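Local coordinates for uncharacterized protein (Streptococcus mutans, PDB 3L7Y) that binds a magnesium ion and, as a member of the haloacid dehalogenase-like hydrolases, is probably a phosphatase whose natural substrate is not established, at residues R73-S78 / K238-T243; Q95-G100 / Q234-R239; L247-D252 / E258-A263; Y282-N287 / L293-N298. All blocks are in the same frame, centred on the assembly; numbering follows the deposited sequence.

Contact 1 of 4, residues R73-S78 / K238-T243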
loop_
_atom_site.group_PDB
_atom_site.type_symbol
_atom_site.label_atom_id
_atom_site.label_comp_id
_atom_site.label_asym_id
_atom_site.label_seq_id
_atom_site.Cartn_x
_atom_site.Cartn_y
_atom_site.Cartn_z
ATOM N N ARG A 73 -9.583 6.984 15.212
ATOM C CA ARG A 73 -8.995 7.387 13.938
ATOM C C ARG A 73 -9.065 6.287 12.878
ATOM O O ARG A 73 -8.900 5.111 13.188
ATOM C CB ARG A 73 -7.541 7.814 14.142
ATOM C CG ARG A 73 -7.324 9.316 14.172
ATOM C CD ARG A 73 -7.298 9.881 15.574
ATOM N NE ARG A 73 -6.394 11.031 15.661
ATOM C CZ ARG A 73 -6.183 11.736 16.769
ATOM N NH1 ARG A 73 -6.816 11.418 17.891
ATOM N NH2 ARG A 73 -5.339 12.759 16.754
ATOM N N PHE A 74 -9.327 6.669 11.631
ATOM C CA PHE A 74 -9.412 5.688 10.556
ATOM C C PHE A 74 -8.345 5.943 9.502
ATOM O O PHE A 74 -8.253 7.040 8.948
ATOM C CB PHE A 74 -10.810 5.648 9.917
ATOM C CG PHE A 74 -10.997 4.506 8.947
ATOM C CD1 PHE A 74 -11.441 3.264 9.385
ATOM C CD2 PHE A 74 -10.703 4.669 7.594
ATOM C CE1 PHE A 74 -11.596 2.212 8.487
ATOM C CE2 PHE A 74 -10.861 3.620 6.689
ATOM C CZ PHE A 74 -11.302 2.390 7.138
ATOM N N VAL A 75 -7.546 4.915 9.242
ATOM C CA VAL A 75 -6.378 5.030 8.373
ATOM C C VAL A 75 -6.472 4.071 7.190
ATOM O O VAL A 75 -6.635 2.867 7.361
ATOM C CB VAL A 75 -5.079 4.737 9.167
ATOM C CG1 VAL A 75 -3.859 4.794 8.264
ATOM C CG2 VAL A 75 -4.939 5.696 10.356
ATOM N N VAL A 76 -6.383 4.617 5.984
ATOM C CA VAL A 76 -6.285 3.818 4.781
ATOM C C VAL A 76 -4.794 3.571 4.492
ATOM O O VAL A 76 -4.041 4.520 4.320
ATOM C CB VAL A 76 -6.960 4.563 3.609
ATOM C CG1 VAL A 76 -6.763 3.832 2.301
ATOM C CG2 VAL A 76 -8.442 4.764 3.903
ATOM N N ALA A 77 -4.363 2.307 4.481
ATOM C CA ALA A 77 -2.939 1.975 4.336
ATOM C C ALA A 77 -2.691 1.065 3.135
ATOM O O ALA A 77 -2.981 -0.128 3.183
ATOM C CB ALA A 77 -2.400 1.333 5.620
ATOM N N SER A 78 -2.142 1.627 2.059
ATOM C CA SER A 78 -2.093 0.912 0.790
ATOM C C SER A 78 -0.784 1.167 0.027
ATOM O O SER A 78 -0.118 2.182 0.229
ATOM C CB SER A 78 -3.312 1.311 -0.062
ATOM O OG SER A 78 -3.279 0.741 -1.366
ATOM N N LYS A 238 2.903 7.303 17.143
ATOM C CA LYS A 238 3.837 8.165 17.875
ATOM C C LYS A 238 3.356 9.608 17.875
ATOM O O LYS A 238 3.499 10.333 18.854
ATOM C CB LYS A 238 5.244 8.071 17.267
ATOM C CG LYS A 238 6.257 9.047 17.862
ATOM C CD LYS A 238 7.624 8.898 17.192
ATOM C CE LYS A 238 8.631 9.929 17.700
ATOM N NZ LYS A 238 8.946 9.773 19.150
ATOM N N ARG A 239 2.756 10.018 16.770
ATOM C CA ARG A 239 2.280 11.385 16.636
ATOM C C ARG A 239 0.980 11.625 17.412
ATOM O O ARG A 239 0.765 12.705 17.952
ATOM C CB ARG A 239 2.115 11.721 15.154
ATOM C CG ARG A 239 1.291 12.953 14.865
ATOM C CD ARG A 239 1.059 13.089 13.367
ATOM N NE ARG A 239 2.286 12.873 12.605
ATOM C CZ ARG A 239 3.062 13.851 12.147
ATOM N NH1 ARG A 239 2.735 15.118 12.370
ATOM N NH2 ARG A 239 4.161 13.563 11.463
ATOM N N TRP A 240 0.119 10.614 17.473
ATOM C CA TRP A 240 -1.134 10.746 18.216
ATOM C C TRP A 240 -0.982 10.284 19.664
ATOM O O TRP A 240 -1.953 10.208 20.409
ATOM C CB TRP A 240 -2.264 9.969 17.538
ATOM C CG TRP A 240 -2.563 10.441 16.159
ATOM C CD1 TRP A 240 -2.531 11.732 15.710
ATOM C CD2 TRP A 240 -2.968 9.636 15.044
ATOM N NE1 TRP A 240 -2.883 11.775 14.382
ATOM C CE2 TRP A 240 -3.161 10.506 13.952
ATOM C CE3 TRP A 240 -3.196 8.267 14.867
ATOM C CZ2 TRP A 240 -3.559 10.052 12.699
ATOM C CZ3 TRP A 240 -3.586 7.818 13.624
ATOM C CH2 TRP A 240 -3.762 8.711 12.550
ATOM N N ASN A 241 0.247 9.978 20.047
ATOM C CA ASN A 241 0.544 9.510 21.389
ATOM C C ASN A 241 -0.276 8.295 21.803
ATOM O O ASN A 241 -0.885 8.285 22.879
ATOM C CB ASN A 241 0.342 10.629 22.398
ATOM C CG ASN A 241 1.331 10.559 23.522
ATOM O OD1 ASN A 241 2.536 10.545 23.291
ATOM N ND2 ASN A 241 0.836 10.505 24.753
ATOM N N PHE A 242 -0.305 7.284 20.938
ATOM C CA PHE A 242 -0.892 5.998 21.286
ATOM C C PHE A 242 0.169 4.924 21.170
ATOM O O PHE A 242 1.303 5.182 20.727
ATOM C CB PHE A 242 -2.055 5.621 20.361
ATOM C CG PHE A 242 -3.164 6.626 20.325
ATOM C CD1 PHE A 242 -3.717 7.114 21.493
ATOM C CD2 PHE A 242 -3.671 7.069 19.112
ATOM C CE1 PHE A 242 -4.743 8.046 21.451
ATOM C CE2 PHE A 242 -4.695 7.998 19.058
ATOM C CZ PHE A 242 -5.235 8.489 20.230
ATOM N N THR A 243 -0.197 3.708 21.559
ATOM C CA THR A 243 0.690 2.577 21.351
ATOM C C THR A 243 0.017 1.543 20.469
ATOM O O THR A 243 -1.174 1.656 20.144
ATOM C CB THR A 243 1.101 1.895 22.668
ATOM O OG1 THR A 243 0.016 1.095 23.160
ATOM C CG2 THR A 243 1.501 2.920 23.698
#
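The guanidinium of Arg73 lies over one face of the Trp240 indole, its CZ 3.9 Å from the centroid of the five-membered ring and 14° off the ring normal, a cation-pi contact. It does not lie flat: guanidinium and indole planes are 43° apart, so NH2 dips closest, 3.2 Å from Trp240 CD1, while NE rides above the middle of the indole. The aliphatic part of the same side chain continues along that face, Arg73 CG standing 4.0 Å from the centroid of the six-membered ring of Trp240 as a CH-pi contact. Bends at chi2 (96°) and chi3 lay the arginine along the indole from one ring to the other. Arg73 NH1 comes to the edge of the Phe242 ring, 4.1 Å from CZ, with guanidinium and phenyl planes nearly perpendicular; the Trp240 carbonyl oxygen sits over the centre of that phenyl ring. Val75 CG2 meets the indole at its edge, in the ring plane, 3.9 Å from Trp240 CH2. Asp71 offers NH1 a weak, long ion pair, and Thr97 of the adjacent strand also touches the indole. Trp240 is the first residue to leave helical geometry after helix 229-239, so the contact packs a helix C-terminus against the start of strand 73-77, an arrangement belonging to the Rossmann-like alpha/beta core of the haloacid dehalogenase fold.

Contact 2 of 4, residues Q95-G100 / Q234-R239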
loop_
_atom_site.group_PDB
_atom_site.type_symbol
_atom_site.label_atom_id
_atom_site.label_comp_id
_atom_site.label_asym_id
_atom_site.label_seq_id
_atom_site.Cartn_x
_atom_site.Cartn_y
_atom_site.Cartn_z
ATOM N N GLN A 95 -11.636 13.598 5.849
ATOM C CA GLN A 95 -11.788 13.248 7.262
ATOM C C GLN A 95 -10.924 12.049 7.651
ATOM O O GLN A 95 -10.954 11.593 8.795
ATOM C CB GLN A 95 -13.252 12.944 7.566
ATOM C CG GLN A 95 -14.219 13.944 6.937
ATOM C CD GLN A 95 -15.662 13.475 6.993
ATOM O OE1 GLN A 95 -16.481 13.837 6.146
ATOM N NE2 GLN A 95 -15.978 12.663 7.989
ATOM N N LEU A 96 -10.160 11.526 6.702
ATOM C CA LEU A 96 -9.415 10.301 6.972
ATOM C C LEU A 96 -7.913 10.540 6.897
ATOM O O LEU A 96 -7.471 11.590 6.465
ATOM C CB LEU A 96 -9.822 9.187 6.000
ATOM C CG LEU A 96 -11.300 8.989 5.665
ATOM C CD1 LEU A 96 -11.415 8.024 4.507
ATOM C CD2 LEU A 96 -12.109 8.489 6.881
ATOM N N THR A 97 -7.137 9.561 7.343
ATOM C CA THR A 97 -5.699 9.591 7.143
ATOM C C THR A 97 -5.344 8.523 6.124
ATOM O O THR A 97 -5.891 7.419 6.156
ATOM C CB THR A 97 -4.936 9.323 8.441
ATOM O OG1 THR A 97 -5.214 10.363 9.381
ATOM C CG2 THR A 97 -3.415 9.254 8.169
ATOM N N PHE A 98 -4.429 8.858 5.226
ATOM C CA PHE A 98 -4.039 7.966 4.148
ATOM C C PHE A 98 -2.553 7.660 4.223
ATOM O O PHE A 98 -1.732 8.569 4.336
ATOM C CB PHE A 98 -4.311 8.637 2.799
ATOM C CG PHE A 98 -5.767 8.729 2.433
ATOM C CD1 PHE A 98 -6.373 7.723 1.715
ATOM C CD2 PHE A 98 -6.513 9.835 2.774
ATOM C CE1 PHE A 98 -7.702 7.807 1.350
ATOM C CE2 PHE A 98 -7.842 9.925 2.416
ATOM C CZ PHE A 98 -8.437 8.907 1.700
ATOM N N VAL A 99 -2.212 6.381 4.165
ATOM C CA VAL A 99 -0.821 5.969 3.987
ATOM C C VAL A 99 -0.738 5.353 2.596
ATOM O O VAL A 99 -1.309 4.275 2.356
ATOM C CB VAL A 99 -0.390 4.928 5.057
ATOM C CG1 VAL A 99 1.046 4.427 4.792
ATOM C CG2 VAL A 99 -0.497 5.530 6.451
ATOM N N GLY A 100 -0.073 6.049 1.669
ATOM C CA GLY A 100 0.097 5.533 0.322
ATOM C C GLY A 100 1.533 5.125 0.034
ATOM O O GLY A 100 2.426 5.434 0.811
ATOM N N GLN A 234 3.493 3.269 12.905
ATOM C CA GLN A 234 4.308 3.691 14.044
ATOM C C GLN A 234 4.393 5.216 14.092
ATOM O O GLN A 234 4.185 5.839 15.132
ATOM C CB GLN A 234 5.711 3.070 13.972
ATOM C CG GLN A 234 5.716 1.568 14.170
ATOM C CD GLN A 234 7.110 0.972 14.171
ATOM O OE1 GLN A 234 7.387 0.022 14.903
ATOM N NE2 GLN A 234 7.998 1.531 13.354
ATOM N N GLN A 235 4.678 5.827 12.948
ATOM C CA GLN A 235 4.755 7.274 12.891
ATOM C C GLN A 235 3.452 7.932 13.350
ATOM O O GLN A 235 3.458 8.959 14.030
ATOM C CB GLN A 235 5.088 7.709 11.471
ATOM C CG GLN A 235 6.472 7.264 11.028
ATOM C CD GLN A 235 7.555 7.869 11.888
ATOM O OE1 GLN A 235 8.437 7.165 12.390
ATOM N NE2 GLN A 235 7.480 9.178 12.089
ATOM N N LEU A 236 2.327 7.336 12.986
ATOM C CA LEU A 236 1.037 7.935 13.314
ATOM C C LEU A 236 0.694 7.725 14.790
ATOM O O LEU A 236 0.256 8.655 15.475
ATOM C CB LEU A 236 -0.053 7.387 12.396
ATOM C CG LEU A 236 0.055 7.826 10.930
ATOM C CD1 LEU A 236 -0.806 6.941 10.057
ATOM C CD2 LEU A 236 -0.361 9.292 10.781
ATOM N N LEU A 237 0.910 6.505 15.275
ATOM C CA LEU A 237 0.773 6.209 16.693
ATOM C C LEU A 237 1.638 7.159 17.529
ATOM O O LEU A 237 1.167 7.748 18.503
ATOM C CB LEU A 237 1.164 4.751 16.974
ATOM C CG LEU A 237 0.251 3.659 16.393
ATOM C CD1 LEU A 237 0.812 2.260 16.630
ATOM C CD2 LEU A 237 -1.164 3.767 16.954
ATOM N N LYS A 238 2.903 7.303 17.143
ATOM C CA LYS A 238 3.837 8.165 17.875
ATOM C C LYS A 238 3.356 9.608 17.875
ATOM O O LYS A 238 3.499 10.333 18.854
ATOM C CB LYS A 238 5.244 8.071 17.267
ATOM C CG LYS A 238 6.257 9.047 17.862
ATOM C CD LYS A 238 7.624 8.898 17.192
ATOM C CE LYS A 238 8.631 9.929 17.700
ATOM N NZ LYS A 238 8.946 9.773 19.150
ATOM N N ARG A 239 2.756 10.018 16.770
ATOM C CA ARG A 239 2.280 11.385 16.636
ATOM C C ARG A 239 0.980 11.625 17.412
ATOM O O ARG A 239 0.765 12.705 17.952
ATOM C CB ARG A 239 2.115 11.721 15.154
ATOM C CG ARG A 239 1.291 12.953 14.865
ATOM C CD ARG A 239 1.059 13.089 13.367
ATOM N NE ARG A 239 2.286 12.873 12.605
ATOM C CZ ARG A 239 3.062 13.851 12.147
ATOM N NH1 ARG A 239 2.735 15.118 12.370
ATOM N NH2 ARG A 239 4.161 13.563 11.463
#
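Thr97 is the first residue of strand 97-100 to meet the helix, and it does so with its methyl: CG2 lies 4.0 Å from Leu236 CD1 and equally close to CD2, the two side-chain ends meeting head on. The methyl is trans to the backbone N, whereas OG1 stands beside that N and turns to a hydrogen bond with the hydroxyl of Ser108 on strand 105-108. The threonine therefore gives its apolar branch to the helix and its polar one to the neighbouring strand. Phe98 points to the other side of the sheet, where its ring meets Tyr82 edge-to-face. Val99 returns to the helix-facing side and places CG2 3.9 Å from Leu236 CD1; here valine and leucine run alongside one another, pointing opposite ways. One leucine methyl, CD1, thus touches both strand residues, while CD2 meets Thr97 alone of the pair. All three residues are buried, and no hydrogen bond joins the two segments. Strand 73-77 flanks strand 97-100 in the sheet, with Val75 touching both Thr97 and Val99, while Leu113 of strand 111-115 packs against Leu236, so helix 229-239 covers this part of the sheet.

Contact 3 of 4, residues L247-D252 / E258-A263. With MG (magnesium ion), chain B.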
loop_
_atom_site.group_PDB
_atom_site.type_symbol
_atom_site.label_atom_id
_atom_site.label_comp_id
_atom_site.label_asym_id
_atom_site.label_seq_id
_atom_site.Cartn_x
_atom_site.Cartn_y
_atom_site.Cartn_z
ATOM N N LEU A 247 -3.964 -0.254 18.441
ATOM C CA LEU A 247 -4.051 -0.394 16.990
ATOM C C LEU A 247 -4.844 -1.633 16.563
ATOM O O LEU A 247 -4.569 -2.748 17.007
ATOM C CB LEU A 247 -2.648 -0.381 16.362
ATOM C CG LEU A 247 -2.610 -0.478 14.835
ATOM C CD1 LEU A 247 -3.400 0.669 14.197
ATOM C CD2 LEU A 247 -1.180 -0.465 14.328
ATOM N N MET A 248 -5.858 -1.417 15.736
ATOM C CA MET A 248 -6.515 -2.499 15.024
ATOM C C MET A 248 -6.175 -2.328 13.544
ATOM O O MET A 248 -6.250 -1.216 13.027
ATOM C CB MET A 248 -8.031 -2.440 15.240
ATOM C CG MET A 248 -8.842 -3.365 14.336
ATOM S SD MET A 248 -10.630 -3.072 14.480
ATOM C CE MET A 248 -10.944 -3.903 16.037
ATOM N N ALA A 249 -5.803 -3.417 12.874
ATOM C CA ALA A 249 -5.327 -3.351 11.494
ATOM C C ALA A 249 -5.729 -4.578 10.683
ATOM O O ALA A 249 -5.732 -5.694 11.206
ATOM C CB ALA A 249 -3.816 -3.188 11.474
ATOM N N PHE A 250 -6.060 -4.359 9.408
ATOM C CA PHE A 250 -6.492 -5.413 8.487
ATOM C C PHE A 250 -5.580 -5.507 7.265
ATOM O O PHE A 250 -5.200 -4.493 6.724
ATOM C CB PHE A 250 -7.909 -5.120 7.979
ATOM C CG PHE A 250 -8.939 -5.000 9.072
ATOM C CD1 PHE A 250 -9.133 -3.793 9.719
ATOM C CD2 PHE A 250 -9.707 -6.098 9.437
ATOM C CE1 PHE A 250 -10.072 -3.661 10.719
ATOM C CE2 PHE A 250 -10.663 -5.989 10.443
ATOM C CZ PHE A 250 -10.842 -4.770 11.091
ATOM N N GLY A 251 -5.262 -6.717 6.812
ATOM C CA GLY A 251 -4.438 -6.886 5.626
ATOM C C GLY A 251 -4.669 -8.241 4.982
ATOM O O GLY A 251 -5.293 -9.128 5.586
ATOM N N ASP A 252 -4.182 -8.397 3.751
ATOM C CA ASP A 252 -4.268 -9.668 3.049
ATOM C C ASP A 252 -2.987 -9.972 2.280
ATOM O O ASP A 252 -2.924 -10.979 1.584
ATOM C CB ASP A 252 -5.456 -9.708 2.081
ATOM C CG ASP A 252 -5.155 -9.023 0.751
ATOM O OD1 ASP A 252 -5.647 -9.488 -0.299
ATOM O OD2 ASP A 252 -4.426 -8.014 0.755
ATOM N N GLU A 258 4.394 -6.219 8.225
ATOM C CA GLU A 258 4.927 -5.396 9.323
ATOM C C GLU A 258 3.779 -4.696 10.071
ATOM O O GLU A 258 3.814 -4.522 11.294
ATOM C CB GLU A 258 5.944 -4.360 8.815
ATOM C CG GLU A 258 7.149 -4.964 8.067
ATOM C CD GLU A 258 6.884 -5.216 6.588
ATOM O OE1 GLU A 258 5.743 -4.994 6.126
ATOM O OE2 GLU A 258 7.824 -5.637 5.876
ATOM N N MET A 259 2.759 -4.285 9.331
ATOM C CA MET A 259 1.623 -3.611 9.960
ATOM C C MET A 259 0.864 -4.556 10.877
ATOM O O MET A 259 0.473 -4.181 11.979
ATOM C CB MET A 259 0.662 -3.065 8.903
ATOM C CG MET A 259 -0.651 -2.505 9.475
ATOM S SD MET A 259 -1.621 -1.636 8.211
ATOM C CE MET A 259 -2.318 -3.008 7.291
ATOM N N LEU A 260 0.627 -5.770 10.390
ATOM C CA LEU A 260 -0.077 -6.788 11.146
ATOM C C LEU A 260 0.690 -7.186 12.411
ATOM O O LEU A 260 0.110 -7.265 13.503
ATOM C CB LEU A 260 -0.325 -8.011 10.260
ATOM C CG LEU A 260 -1.711 -8.264 9.647
ATOM C CD1 LEU A 260 -2.688 -7.100 9.836
ATOM C CD2 LEU A 260 -1.596 -8.704 8.177
ATOM N N LYS A 261 1.990 -7.432 12.271
ATOM C CA LYS A 261 2.799 -7.771 13.436
ATOM C C LYS A 261 2.775 -6.643 14.462
ATOM O O LYS A 261 2.825 -6.883 15.667
ATOM C CB LYS A 261 4.229 -8.098 13.019
ATOM C CG LYS A 261 4.345 -9.433 12.289
ATOM C CD LYS A 261 5.764 -9.702 11.792
ATOM N N LEU A 262 2.669 -5.408 13.979
ATOM C CA LEU A 262 2.684 -4.251 14.859
ATOM C C LEU A 262 1.422 -4.136 15.694
ATOM O O LEU A 262 1.478 -3.850 16.894
ATOM C CB LEU A 262 2.856 -2.963 14.051
ATOM C CG LEU A 262 2.644 -1.690 14.873
ATOM C CD1 LEU A 262 3.850 -1.416 15.770
ATOM C CD2 LEU A 262 2.367 -0.493 13.954
ATOM N N ALA A 263 0.277 -4.331 15.046
ATOM C CA ALA A 263 -1.014 -4.077 15.681
ATOM C C ALA A 263 -1.340 -5.174 16.690
ATOM O O ALA A 263 -1.239 -6.356 16.376
ATOM C CB ALA A 263 -2.110 -3.999 14.628
HETATM MG MG MG B . -3.863 -6.194 -0.621
HETATM O O HOH W 1 -4.263 -8.091 -2.164
HETATM O O HOH W 2 -1.979 -6.851 -2.114
HETATM O O HOH W 3 -1.764 -5.768 0.591
HETATM O O HOH W 4 -3.286 -4.006 -1.842
#
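With CG trans to the backbone N (chi1 -178° in Leu247, and likewise in Met259), two side chains that already set out across the contact reach separate partners: Ala263 and Leu262 for Leu247, Ala249 for Met259. Leu247 CG comes within 3.6 Å of Ala263 CB, and its CD2 meets Leu262 CD2 at 3.6 Å, the two leucines crossing at about a right angle. Ala249 fills the middle of the interface: its CB touches Ala263 CB at 3.7 Å and Met259 CG at 3.8 Å. Beyond that CG the methionine runs extended until chi3 (77°) bends its CE methyl to 3.3 Å from the Phe250 carbonyl oxygen. Leu260 CD1 reaches the strand backbone, 3.6 Å from Ala249 O. The lack of a side chain at Gly251 lets the Leu260 methyls lie against the strand. The axes of strand 247-251 and helix 258-262, in a beta-alpha-beta unit completed by strand 265-268, run roughly antiparallel (147°). Just past the strand, Asp252 binds the magnesium ion through OD2 at 2.4 Å, beside four waters, Asp43 and the backbone oxygen of Asp45; its OD1 accepts a hydrogen bond from one of those waters. The chemistry is thus divided: apolar side chains, some lying on backbone carbonyl oxygens, pack strand against helix without a hydrogen bond, and the carboxylate at the strand's C-terminal end holds both the metal and part of its water shell.

Contact 4 of 4, residues Y282-N287 / L293-N298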
loop_
_atom_site.group_PDB
_atom_site.type_symbol
_atom_site.label_atom_id
_atom_site.label_comp_id
_atom_site.label_asym_id
_atom_site.label_seq_id
_atom_site.Cartn_x
_atom_site.Cartn_y
_atom_site.Cartn_z
ATOM N N TYR A 282 -5.891 -12.401 14.718
ATOM C CA TYR A 282 -7.283 -12.753 14.478
ATOM C C TYR A 282 -7.531 -12.946 12.983
ATOM O O TYR A 282 -6.796 -12.409 12.150
ATOM C CB TYR A 282 -8.212 -11.648 14.994
ATOM C CG TYR A 282 -8.042 -11.249 16.455
ATOM C CD1 TYR A 282 -7.080 -10.318 16.833
ATOM C CD2 TYR A 282 -8.860 -11.775 17.444
ATOM C CE1 TYR A 282 -6.923 -9.940 18.162
ATOM C CE2 TYR A 282 -8.713 -11.395 18.774
ATOM C CZ TYR A 282 -7.741 -10.470 19.120
ATOM O OH TYR A 282 -7.569 -10.075 20.430
ATOM N N GLN A 283 -8.570 -13.699 12.640
ATOM C CA GLN A 283 -8.973 -13.848 11.241
ATOM C C GLN A 283 -10.341 -13.197 11.018
ATOM O O GLN A 283 -11.263 -13.365 11.827
ATOM C CB GLN A 283 -8.965 -15.323 10.823
ATOM C CG GLN A 283 -9.396 -15.607 9.399
ATOM C CD GLN A 283 -9.022 -17.015 8.951
ATOM O OE1 GLN A 283 -9.191 -17.377 7.793
ATOM N NE2 GLN A 283 -8.502 -17.806 9.874
ATOM N N ALA A 284 -10.455 -12.410 9.946
ATOM C CA ALA A 284 -11.731 -11.816 9.560
ATOM C C ALA A 284 -12.406 -12.673 8.488
ATOM O O ALA A 284 -11.787 -13.581 7.936
ATOM C CB ALA A 284 -11.511 -10.395 9.040
ATOM N N LYS A 285 -13.662 -12.379 8.173
ATOM C CA LYS A 285 -14.247 -12.937 6.954
ATOM C C LYS A 285 -13.494 -12.425 5.739
ATOM O O LYS A 285 -12.548 -11.664 5.876
ATOM C CB LYS A 285 -15.735 -12.614 6.834
ATOM C CG LYS A 285 -16.595 -13.670 7.479
ATOM C CD LYS A 285 -16.756 -13.419 8.951
ATOM C CE LYS A 285 -18.161 -12.933 9.227
ATOM N NZ LYS A 285 -18.634 -12.167 8.056
ATOM N N SER A 286 -13.905 -12.851 4.551
ATOM C CA SER A 286 -13.200 -12.460 3.329
ATOM C C SER A 286 -13.571 -11.037 2.940
ATOM O O SER A 286 -14.552 -10.492 3.432
ATOM C CB SER A 286 -13.581 -13.388 2.185
ATOM O OG SER A 286 -14.876 -13.062 1.713
ATOM N N ASN A 287 -12.794 -10.442 2.042
ATOM C CA ASN A 287 -13.106 -9.108 1.567
ATOM C C ASN A 287 -14.411 -9.094 0.780
ATOM O O ASN A 287 -14.974 -8.038 0.547
ATOM C CB ASN A 287 -11.961 -8.548 0.716
ATOM C CG ASN A 287 -11.743 -9.328 -0.571
ATOM O OD1 ASN A 287 -11.543 -8.742 -1.648
ATOM N ND2 ASN A 287 -11.762 -10.652 -0.468
ATOM N N LEU A 293 -15.653 -4.300 7.754
ATOM C CA LEU A 293 -16.733 -3.550 8.395
ATOM C C LEU A 293 -17.403 -4.435 9.435
ATOM O O LEU A 293 -17.883 -3.964 10.466
ATOM C CB LEU A 293 -17.757 -3.066 7.368
ATOM C CG LEU A 293 -17.189 -2.158 6.267
ATOM C CD1 LEU A 293 -18.305 -1.696 5.365
ATOM C CD2 LEU A 293 -16.446 -0.949 6.844
ATOM N N ASP A 294 -17.418 -5.729 9.155
ATOM C CA ASP A 294 -18.038 -6.692 10.067
ATOM C C ASP A 294 -17.336 -6.648 11.417
ATOM O O ASP A 294 -17.983 -6.564 12.467
ATOM C CB ASP A 294 -17.987 -8.094 9.472
ATOM C CG ASP A 294 -18.393 -9.163 10.463
ATOM O OD1 ASP A 294 -17.623 -10.137 10.619
ATOM O OD2 ASP A 294 -19.469 -9.023 11.093
ATOM N N VAL A 295 -16.013 -6.708 11.388
ATOM C CA VAL A 295 -15.213 -6.664 12.606
ATOM C C VAL A 295 -15.392 -5.326 13.303
ATOM O O VAL A 295 -15.513 -5.276 14.516
ATOM C CB VAL A 295 -13.718 -6.905 12.307
ATOM C CG1 VAL A 295 -12.855 -6.580 13.527
ATOM C CG2 VAL A 295 -13.502 -8.339 11.850
ATOM N N ILE A 296 -15.435 -4.243 12.533
ATOM C CA ILE A 296 -15.591 -2.921 13.122
ATOM C C ILE A 296 -16.954 -2.740 13.789
ATOM O O ILE A 296 -17.019 -2.215 14.896
ATOM C CB ILE A 296 -15.369 -1.776 12.103
ATOM C CG1 ILE A 296 -13.969 -1.857 11.485
ATOM C CG2 ILE A 296 -15.571 -0.432 12.783
ATOM C CD1 ILE A 296 -13.777 -0.873 10.293
ATOM N N ASP A 297 -18.036 -3.155 13.116
ATOM C CA ASP A 297 -19.364 -3.131 13.722
ATOM C C ASP A 297 -19.439 -4.018 14.963
ATOM O O ASP A 297 -20.160 -3.711 15.910
ATOM C CB ASP A 297 -20.452 -3.537 12.720
ATOM C CG ASP A 297 -21.093 -2.344 12.038
ATOM O OD1 ASP A 297 -20.966 -1.209 12.558
ATOM O OD2 ASP A 297 -21.738 -2.538 10.986
ATOM N N ASN A 298 -18.705 -5.126 14.941
ATOM C CA ASN A 298 -18.610 -6.003 16.098
ATOM C C ASN A 298 -17.942 -5.267 17.254
ATOM O O ASN A 298 -18.412 -5.326 18.391
ATOM C CB ASN A 298 -17.801 -7.263 15.749
ATOM C CG ASN A 298 -17.912 -8.342 16.801
ATOM O OD1 ASN A 298 -16.910 -8.923 17.221
ATOM N ND2 ASN A 298 -19.129 -8.614 17.235
HETATM O O HOH W 5 -15.066 -10.272 9.504
#
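At Ala284 and Lys285 the chain runs beside helix 291-301, with the CA atoms of Ala284 and Val295 6.9 Å apart and those of Lys285 and Asp294 7.9 Å apart. Ala284 CB meets Val295 CG2 at 4.0 Å, the apolar part of the contact. Next to it, Lys285 leaves toward the helix and bends at chi2 (85°), chi3 and chi4. Its end crosses the Asp294 side chain at about a right angle and meets a single carboxylate oxygen: NZ forms a rather long salt bridge of 3.4 Å to Asp294 OD1, and CE comes to 3.2 Å from the same oxygen. A water makes a second link from that oxygen, giving a hydrogen bond to Asp294 OD1 at 2.8 Å and accepting one from the Lys285 backbone N at 2.9 Å. The aspartate, with CG trans to its backbone N (chi1 170°), thus takes both the lysine's charged end and, through water, its main chain. On strand 247-251, two strands away in the sheet, Met248 and Phe250 also touch Val295; Asp297, about one turn after Asp294, pairs with Arg59 and Arg62 of helix 57-69. The contact joins edge strand 282-283 to the C-terminal helix in the alpha/beta core of the haloacid dehalogenase fold. Around Asp294 OD1 the ammonium and the water would probably stabilise the charged carboxylate, while the length of the ion pair and the exposure of Lys285 suggest a modest charge contact.

Overall arrangement
From the N terminus, strand 73-77 and then strand 97-100 enter the large sheet as neighbours, and both wait for helix 229-239 and the turn after it. Contact 2 closes a loop nested inside that of contact 1, since residues 95-100 and 234-239 both fall within the span from 73 to 243; the six-stranded sheet is formed within both loops. Contacts 3 and 4 follow in series as short local closures. Contact 3 touches contact 2 through Leu237 and Leu262, and contact 1 through Ala77 and Met259. Contact 4 meets contact 3 where Val295 packs on Phe250, bringing the C-terminal helix onto the same large sheet.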